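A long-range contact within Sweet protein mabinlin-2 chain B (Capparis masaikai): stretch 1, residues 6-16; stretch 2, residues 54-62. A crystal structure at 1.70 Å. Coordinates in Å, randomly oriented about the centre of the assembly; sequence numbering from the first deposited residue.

Stretch 1 (6-16) ALRQCCNQLRQ
Stretch 2 54-62: NLPNICNIP

Stretch 1 is helical from Ala 6, with i to i+4 bonds from Cys 10 N to Ala 6 O (2.8 Å) through Leu 14 N to Cys 10 O (2.9 Å). The helix of stretch 2 enters from earlier in the chain and is kinked where the N atoms of Pro 56 and Asn 57 make no bond to the preceding turn. The axes cross nearly at right angles (-97°) and approach to 10.4 Å. Asn 60, at phi/psi 62/42, is the first residue to leave helical phi/psi, in a Schellman motif: Ile 61 N reaches Pro 56 O at 2.9 Å and Asn 60 N reaches Asn 57 O at 2.9 Å. Ile 61 then extends (-75/119).

A disulfide joins the stretches where their register pairs Cys 11 with Cys 59. Cys 11 SG and Cys 59 SG lie 2.0 Å apart with chi3 -81°, both chi1 angles are m (-69° and -71°), both CA-to-CB bonds point toward the other stretch, and the two CA atoms are 5.3 Å apart.

Apolar side chains pack beside this disulfide. Leu 14 (t, p) places CD2 4.0 Å from Cys 59 SG and 4.1 Å from Leu 55 CB. Leu 55 (m, t) receives Cys 10 SG at 3.9 Å on CD1 and Leu 7 CD2 at 3.8 Å on CD2. Leu 7 (t, m) starts sideways, but its end comes nearer, so that CD2 also lies 3.9 Å from Ile 58 CG2; Ile 58 is m, t.

Polar contact is concentrated at Arg 15 (m, t, t, chi4 104°). Arg 15 NH2 donates to Cys 59 O at 2.7 Å, with an N-H...O angle of 140° and the acceptor at the guanidinium edge, near its plane. Arg 15 NE donates to a water at 2.6 Å, which in turn donates to Asn 60 O at 3.1 Å, bridging the stretches. The aliphatic part also packs: Arg 15 CG is 3.5 Å from CD1 of Ile 61 (m, m).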

# COMPACT_ATOMS: atom_id res chain seq x y z
N ALA B 6 -8.36 -6.11 -7.57
CA ALA B 6 -7.26 -5.89 -6.63
C ALA B 6 -7.59 -4.81 -5.60
O ALA B 6 -7.52 -5.05 -4.39
CB ALA B 6 -5.99 -5.52 -7.39
N LEU B 7 -7.93 -3.62 -6.07
CA LEU B 7 -8.25 -2.52 -5.16
C LEU B 7 -9.29 -2.94 -4.12
O LEU B 7 -9.10 -2.74 -2.92
CB LEU B 7 -8.76 -1.31 -5.94
CG LEU B 7 -9.10 -0.03 -5.16
CD1 LEU B 7 -10.38 -0.22 -4.36
CD2 LEU B 7 -7.93 0.34 -4.24
N ARG B 8 -10.39 -3.53 -4.58
CA ARG B 8 -11.45 -3.96 -3.68
C ARG B 8 -10.91 -4.85 -2.57
O ARG B 8 -11.13 -4.60 -1.39
CB ARG B 8 -12.55 -4.69 -4.46
CG ARG B 8 -13.81 -4.95 -3.65
CD ARG B 8 -14.81 -5.77 -4.46
NE ARG B 8 -16.12 -5.84 -3.81
CZ ARG B 8 -17.17 -6.48 -4.30
NH1 ARG B 8 -17.08 -7.12 -5.46
NH2 ARG B 8 -18.32 -6.49 -3.64
N GLN B 9 -10.19 -5.91 -2.96
CA GLN B 9 -9.62 -6.83 -1.99
C GLN B 9 -8.66 -6.07 -1.07
O GLN B 9 -8.65 -6.28 0.14
CB GLN B 9 -8.85 -7.95 -2.69
CG GLN B 9 -9.71 -8.83 -3.60
CD GLN B 9 -8.90 -9.93 -4.27
OE1 GLN B 9 -7.86 -9.67 -4.87
NE2 GLN B 9 -9.37 -11.16 -4.17
N CYS B 10 -7.87 -5.18 -1.66
CA CYS B 10 -6.92 -4.39 -0.89
C CYS B 10 -7.63 -3.60 0.20
O CYS B 10 -7.24 -3.63 1.37
CB CYS B 10 -6.15 -3.43 -1.82
SG CYS B 10 -5.20 -2.15 -0.93
N CYS B 11 -8.70 -2.90 -0.17
CA CYS B 11 -9.42 -2.12 0.82
C CYS B 11 -10.05 -3.01 1.89
O CYS B 11 -10.09 -2.64 3.07
CB CYS B 11 -10.48 -1.26 0.14
SG CYS B 11 -9.81 0.10 -0.88
N ASN B 12 -10.51 -4.20 1.51
CA ASN B 12 -11.11 -5.10 2.48
C ASN B 12 -10.09 -5.49 3.55
O ASN B 12 -10.41 -5.55 4.73
CB ASN B 12 -11.63 -6.38 1.82
CG ASN B 12 -12.92 -6.16 1.06
OD1 ASN B 12 -13.75 -5.34 1.45
ND2 ASN B 12 -13.11 -6.91 -0.02
N GLN B 13 -8.85 -5.74 3.12
CA GLN B 13 -7.78 -6.13 4.03
C GLN B 13 -7.36 -4.95 4.90
O GLN B 13 -7.18 -5.10 6.10
CB GLN B 13 -6.57 -6.63 3.24
CG GLN B 13 -6.83 -7.90 2.46
CD GLN B 13 -5.59 -8.38 1.73
OE1 GLN B 13 -5.06 -7.68 0.87
NE2 GLN B 13 -5.13 -9.57 2.08
N LEU B 14 -7.20 -3.79 4.27
CA LEU B 14 -6.78 -2.59 4.97
C LEU B 14 -7.77 -2.23 6.08
O LEU B 14 -7.38 -1.65 7.10
CB LEU B 14 -6.64 -1.43 3.98
CG LEU B 14 -5.66 -0.30 4.33
CD1 LEU B 14 -4.27 -0.88 4.54
CD2 LEU B 14 -5.65 0.73 3.20
N ARG B 15 -9.04 -2.58 5.90
CA ARG B 15 -10.04 -2.27 6.91
C ARG B 15 -10.00 -3.21 8.11
O ARG B 15 -10.62 -2.94 9.14
CB ARG B 15 -11.45 -2.28 6.31
CG ARG B 15 -11.69 -1.18 5.31
CD ARG B 15 -13.14 -1.11 4.85
NE ARG B 15 -13.30 -0.14 3.77
CZ ARG B 15 -13.45 -0.46 2.49
NH1 ARG B 15 -13.47 -1.73 2.11
NH2 ARG B 15 -13.55 0.50 1.58
N GLN B 16 -9.25 -4.30 8.00
CA GLN B 16 -9.14 -5.25 9.10
C GLN B 16 -7.95 -5.00 10.01
O GLN B 16 -7.88 -5.54 11.11
CB GLN B 16 -9.06 -6.68 8.56
CG GLN B 16 -10.23 -7.08 7.70
CD GLN B 16 -10.14 -8.53 7.29
OE1 GLN B 16 -10.15 -9.43 8.14
NE2 GLN B 16 -10.04 -8.78 5.99
N ASN B 54 -1.82 7.11 -0.63
CA ASN B 54 -3.21 7.50 -0.83
C ASN B 54 -4.27 6.45 -0.54
O ASN B 54 -5.45 6.76 -0.47
CB ASN B 54 -3.44 7.97 -2.27
CG ASN B 54 -2.80 9.31 -2.56
OD1 ASN B 54 -2.87 10.24 -1.76
ND2 ASN B 54 -2.18 9.43 -3.73
N LEU B 55 -3.86 5.19 -0.38
CA LEU B 55 -4.84 4.16 -0.14
C LEU B 55 -5.82 4.39 1.01
O LEU B 55 -6.99 4.01 0.91
CB LEU B 55 -4.15 2.80 0.00
CG LEU B 55 -3.96 2.13 -1.37
CD1 LEU B 55 -2.95 1.00 -1.27
CD2 LEU B 55 -5.30 1.63 -1.86
N PRO B 56 -5.38 5.02 2.11
CA PRO B 56 -6.36 5.22 3.18
C PRO B 56 -7.57 6.03 2.69
O PRO B 56 -8.71 5.76 3.08
CB PRO B 56 -5.56 5.95 4.25
CG PRO B 56 -4.18 5.41 4.04
CD PRO B 56 -4.05 5.47 2.54
N ASN B 57 -7.31 7.01 1.84
CA ASN B 57 -8.37 7.85 1.30
C ASN B 57 -9.14 7.13 0.19
O ASN B 57 -10.36 7.19 0.12
CB ASN B 57 -7.80 9.16 0.76
CG ASN B 57 -7.25 10.05 1.85
OD1 ASN B 57 -7.85 10.19 2.91
ND2 ASN B 57 -6.10 10.67 1.59
N ILE B 58 -8.41 6.44 -0.68
CA ILE B 58 -9.02 5.70 -1.78
C ILE B 58 -9.97 4.64 -1.25
O ILE B 58 -11.00 4.34 -1.87
CB ILE B 58 -7.94 5.00 -2.64
CG1 ILE B 58 -6.99 6.04 -3.24
CG2 ILE B 58 -8.61 4.17 -3.73
CD1 ILE B 58 -5.86 5.44 -4.04
N CYS B 59 -9.62 4.08 -0.09
CA CYS B 59 -10.43 3.04 0.55
C CYS B 59 -11.49 3.62 1.47
O CYS B 59 -12.31 2.88 2.02
CB CYS B 59 -9.53 2.11 1.35
SG CYS B 59 -8.48 1.03 0.34
N ASN B 60 -11.46 4.93 1.64
CA ASN B 60 -12.41 5.62 2.50
C ASN B 60 -12.33 5.19 3.96
O ASN B 60 -13.36 5.02 4.63
CB ASN B 60 -13.83 5.46 1.96
CG ASN B 60 -14.01 6.12 0.60
OD1 ASN B 60 -13.61 7.27 0.39
ND2 ASN B 60 -14.62 5.39 -0.34
N ILE B 61 -11.11 5.02 4.45
CA ILE B 61 -10.90 4.65 5.85
C ILE B 61 -11.18 5.94 6.61
O ILE B 61 -10.51 6.95 6.41
CB ILE B 61 -9.44 4.22 6.10
CG1 ILE B 61 -9.06 3.07 5.17
CG2 ILE B 61 -9.27 3.82 7.56
CD1 ILE B 61 -9.92 1.84 5.31
N PRO B 62 -12.18 5.93 7.51
CA PRO B 62 -12.60 7.07 8.33
C PRO B 62 -11.63 8.23 8.54
O PRO B 62 -11.46 9.08 7.66
CB PRO B 62 -13.02 6.40 9.63
CG PRO B 62 -13.74 5.20 9.12
CD PRO B 62 -12.84 4.70 7.98
O HOH W 1 -14.13 2.07 4.88